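Local coordinates for colicin-M immunity protein (Escherichia coli, PDB 4AEQ), which protects Escherichia coli cells that carry the colicin M plasmid against the toxin colicin M, at residues A[48-54]-A[68-74]. Sequence-based numbering, arbitrary orientation. Where two conformers were deposited one is given.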
# COMPACT_ATOMS: atom_id res chain seq x y z
N LYS A 48 -17.82 1.64 -8.45
CA LYS A 48 -17.58 1.70 -9.89
C LYS A 48 -16.42 2.66 -10.12
O LYS A 48 -16.35 3.71 -9.49
CB LYS A 48 -18.82 2.21 -10.62
CG LYS A 48 -20.07 1.34 -10.43
CD LYS A 48 -19.90 -0.03 -11.07
CE LYS A 48 -21.16 -0.86 -10.92
NZ LYS A 48 -22.35 -0.18 -11.52
N ILE A 49 -15.52 2.31 -11.04
CA ILE A 49 -14.35 3.14 -11.29
C ILE A 49 -14.48 3.88 -12.62
O ILE A 49 -14.74 3.27 -13.66
CB ILE A 49 -13.05 2.31 -11.31
CG1 ILE A 49 -12.89 1.48 -10.03
CG2 ILE A 49 -11.85 3.23 -11.49
CD1 ILE A 49 -12.83 2.32 -8.77
N THR A 50 -14.32 5.20 -12.57
CA THR A 50 -14.27 5.99 -13.79
C THR A 50 -12.88 6.59 -13.94
O THR A 50 -12.23 6.96 -12.97
CB THR A 50 -15.34 7.09 -13.81
OG1 THR A 50 -15.34 7.80 -12.57
CG2 THR A 50 -16.72 6.48 -14.03
N TRP A 51 -12.41 6.65 -15.18
CA TRP A 51 -11.04 7.07 -15.44
C TRP A 51 -10.93 8.51 -15.92
O TRP A 51 -11.83 9.04 -16.57
CB TRP A 51 -10.39 6.12 -16.45
CG TRP A 51 -10.41 4.70 -15.99
CD1 TRP A 51 -11.20 3.70 -16.47
CD2 TRP A 51 -9.61 4.12 -14.95
NE1 TRP A 51 -10.94 2.53 -15.79
CE2 TRP A 51 -9.97 2.76 -14.86
CE3 TRP A 51 -8.63 4.62 -14.09
CZ2 TRP A 51 -9.38 1.90 -13.94
CZ3 TRP A 51 -8.04 3.76 -13.19
CH2 TRP A 51 -8.42 2.41 -13.12
N GLU A 52 -9.82 9.14 -15.55
CA GLU A 52 -9.49 10.47 -16.02
C GLU A 52 -8.21 10.35 -16.84
O GLU A 52 -7.45 9.39 -16.68
CB GLU A 52 -9.32 11.42 -14.84
CG GLU A 52 -10.55 11.44 -13.94
CD GLU A 52 -10.41 12.36 -12.75
OE1 GLU A 52 -9.31 12.91 -12.53
OE2 GLU A 52 -11.41 12.52 -12.02
N LYS A 53 -7.97 11.30 -17.74
CA LYS A 53 -6.83 11.20 -18.63
C LYS A 53 -5.51 11.10 -17.88
O LYS A 53 -5.27 11.81 -16.91
CB LYS A 53 -6.78 12.38 -19.61
CG LYS A 53 -5.55 12.35 -20.52
CD LYS A 53 -5.52 13.54 -21.46
CE LYS A 53 -5.87 14.82 -20.74
NZ LYS A 53 -5.21 16.00 -21.37
N ILE A 54 -4.65 10.19 -18.33
CA ILE A 54 -3.32 10.03 -17.77
C ILE A 54 -2.34 10.97 -18.46
O ILE A 54 -2.21 10.95 -19.69
CB ILE A 54 -2.82 8.59 -17.93
CG1 ILE A 54 -3.69 7.63 -17.11
CG2 ILE A 54 -1.36 8.48 -17.51
CD1 ILE A 54 -3.35 6.16 -17.31
N LEU A 68 1.11 8.34 -13.08
CA LEU A 68 0.04 8.88 -12.26
C LEU A 68 -1.30 8.60 -12.94
O LEU A 68 -1.59 9.13 -14.00
CB LEU A 68 0.23 10.39 -12.06
CG LEU A 68 -0.75 11.11 -11.13
CD1 LEU A 68 -0.70 10.51 -9.74
CD2 LEU A 68 -0.44 12.60 -11.09
N VAL A 69 -2.11 7.76 -12.31
CA VAL A 69 -3.40 7.36 -12.83
C VAL A 69 -4.49 7.93 -11.95
O VAL A 69 -4.77 7.41 -10.87
CB VAL A 69 -3.52 5.83 -12.81
CG1 VAL A 69 -4.84 5.37 -13.42
CG2 VAL A 69 -2.33 5.19 -13.52
N PRO A 70 -5.15 9.00 -12.42
CA PRO A 70 -6.29 9.58 -11.71
C PRO A 70 -7.55 8.77 -11.96
O PRO A 70 -7.74 8.27 -13.06
CB PRO A 70 -6.42 10.97 -12.34
CG PRO A 70 -5.91 10.78 -13.73
CD PRO A 70 -4.81 9.75 -13.64
N PHE A 71 -8.41 8.66 -10.95
CA PHE A 71 -9.69 8.00 -11.16
C PHE A 71 -10.69 8.43 -10.11
O PHE A 71 -10.32 8.99 -9.09
CB PHE A 71 -9.54 6.47 -11.19
CG PHE A 71 -9.04 5.88 -9.89
CD1 PHE A 71 -7.68 5.79 -9.63
CD2 PHE A 71 -9.93 5.39 -8.95
CE1 PHE A 71 -7.22 5.24 -8.44
CE2 PHE A 71 -9.48 4.84 -7.76
CZ PHE A 71 -8.12 4.77 -7.51
N LYS A 72 -11.97 8.19 -10.39
CA LYS A 72 -13.03 8.44 -9.43
C LYS A 72 -13.69 7.12 -9.07
O LYS A 72 -13.91 6.28 -9.93
CB LYS A 72 -14.06 9.39 -10.04
CG LYS A 72 -13.57 10.82 -10.20
CD LYS A 72 -14.51 11.63 -11.08
CE LYS A 72 -14.41 11.20 -12.53
NZ LYS A 72 -15.26 12.04 -13.43
N ALA A 73 -13.98 6.93 -7.79
CA ALA A 73 -14.69 5.75 -7.33
C ALA A 73 -16.08 6.17 -6.87
O ALA A 73 -16.21 7.14 -6.13
CB ALA A 73 -13.93 5.07 -6.21
N GLU A 74 -17.10 5.44 -7.30
CA GLU A 74 -18.49 5.80 -7.03
C GLU A 74 -19.25 4.68 -6.34
O GLU A 74 -19.33 3.57 -6.87
CB GLU A 74 -19.20 6.17 -8.34
CG GLU A 74 -18.45 7.18 -9.18
CD GLU A 74 -18.08 6.65 -10.55
OE1 GLU A 74 -18.97 6.59 -11.43
OE2 GLU A 74 -16.89 6.31 -10.75
O HOH W 1 -6.81 7.21 -15.40
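Glu52, Pro70 and Glu74 lose most surface where segment 48-54, whose residues 48-51 form a strand, runs antiparallel to segment 68-74. At one end the backbones of Lys48 and Glu74 form a hydrogen-bonded pair, Lys48 N to Glu74 O and Glu74 N to Lys48 O both 2.9 Å; Thr50 and Lys72 form the next, Thr50 N to Lys72 O and Lys72 N to Thr50 O both 2.9 Å. The Glu74 side chain bends back over the edge strand, so that Thr50 OG1 donates to Glu74 OE2 at 2.8 Å. Past Trp51 the ladder loosens: Glu52 N reaches Pro70 O in a weak bond of 3.4 Å, and a water donating to both Glu52 O (2.6 Å) and Pro70 O (2.7 Å) spans the widening gap. Pro70, having no amide hydrogen to offer this neighbour, packs its ring instead, with Pro70 CB 3.5 Å from Glu52 OE1 and Pro70 CG 3.4 Å from Lys53 O. Lys48, Thr50, Lys72 and Glu74 point to one face of the sheet; Ile49, Trp51, Phe71 and Ala73 line the opposite one: Ile49 CG2 touches Phe71 CD2 at 3.8 Å, and Trp51 CE3 touches Phe71 CB at 3.6 Å. The second subunit packs here, Tyr28 of that chain meeting the Phe71 ring edge-to-face and its Arg21 hydrogen-bonding Glu52 O. This is the edge-strand pairing of the four-stranded antiparallel meander in the YebF/Cmi domain, one apolar face meeting the partner chain of the domain-swapped dimer.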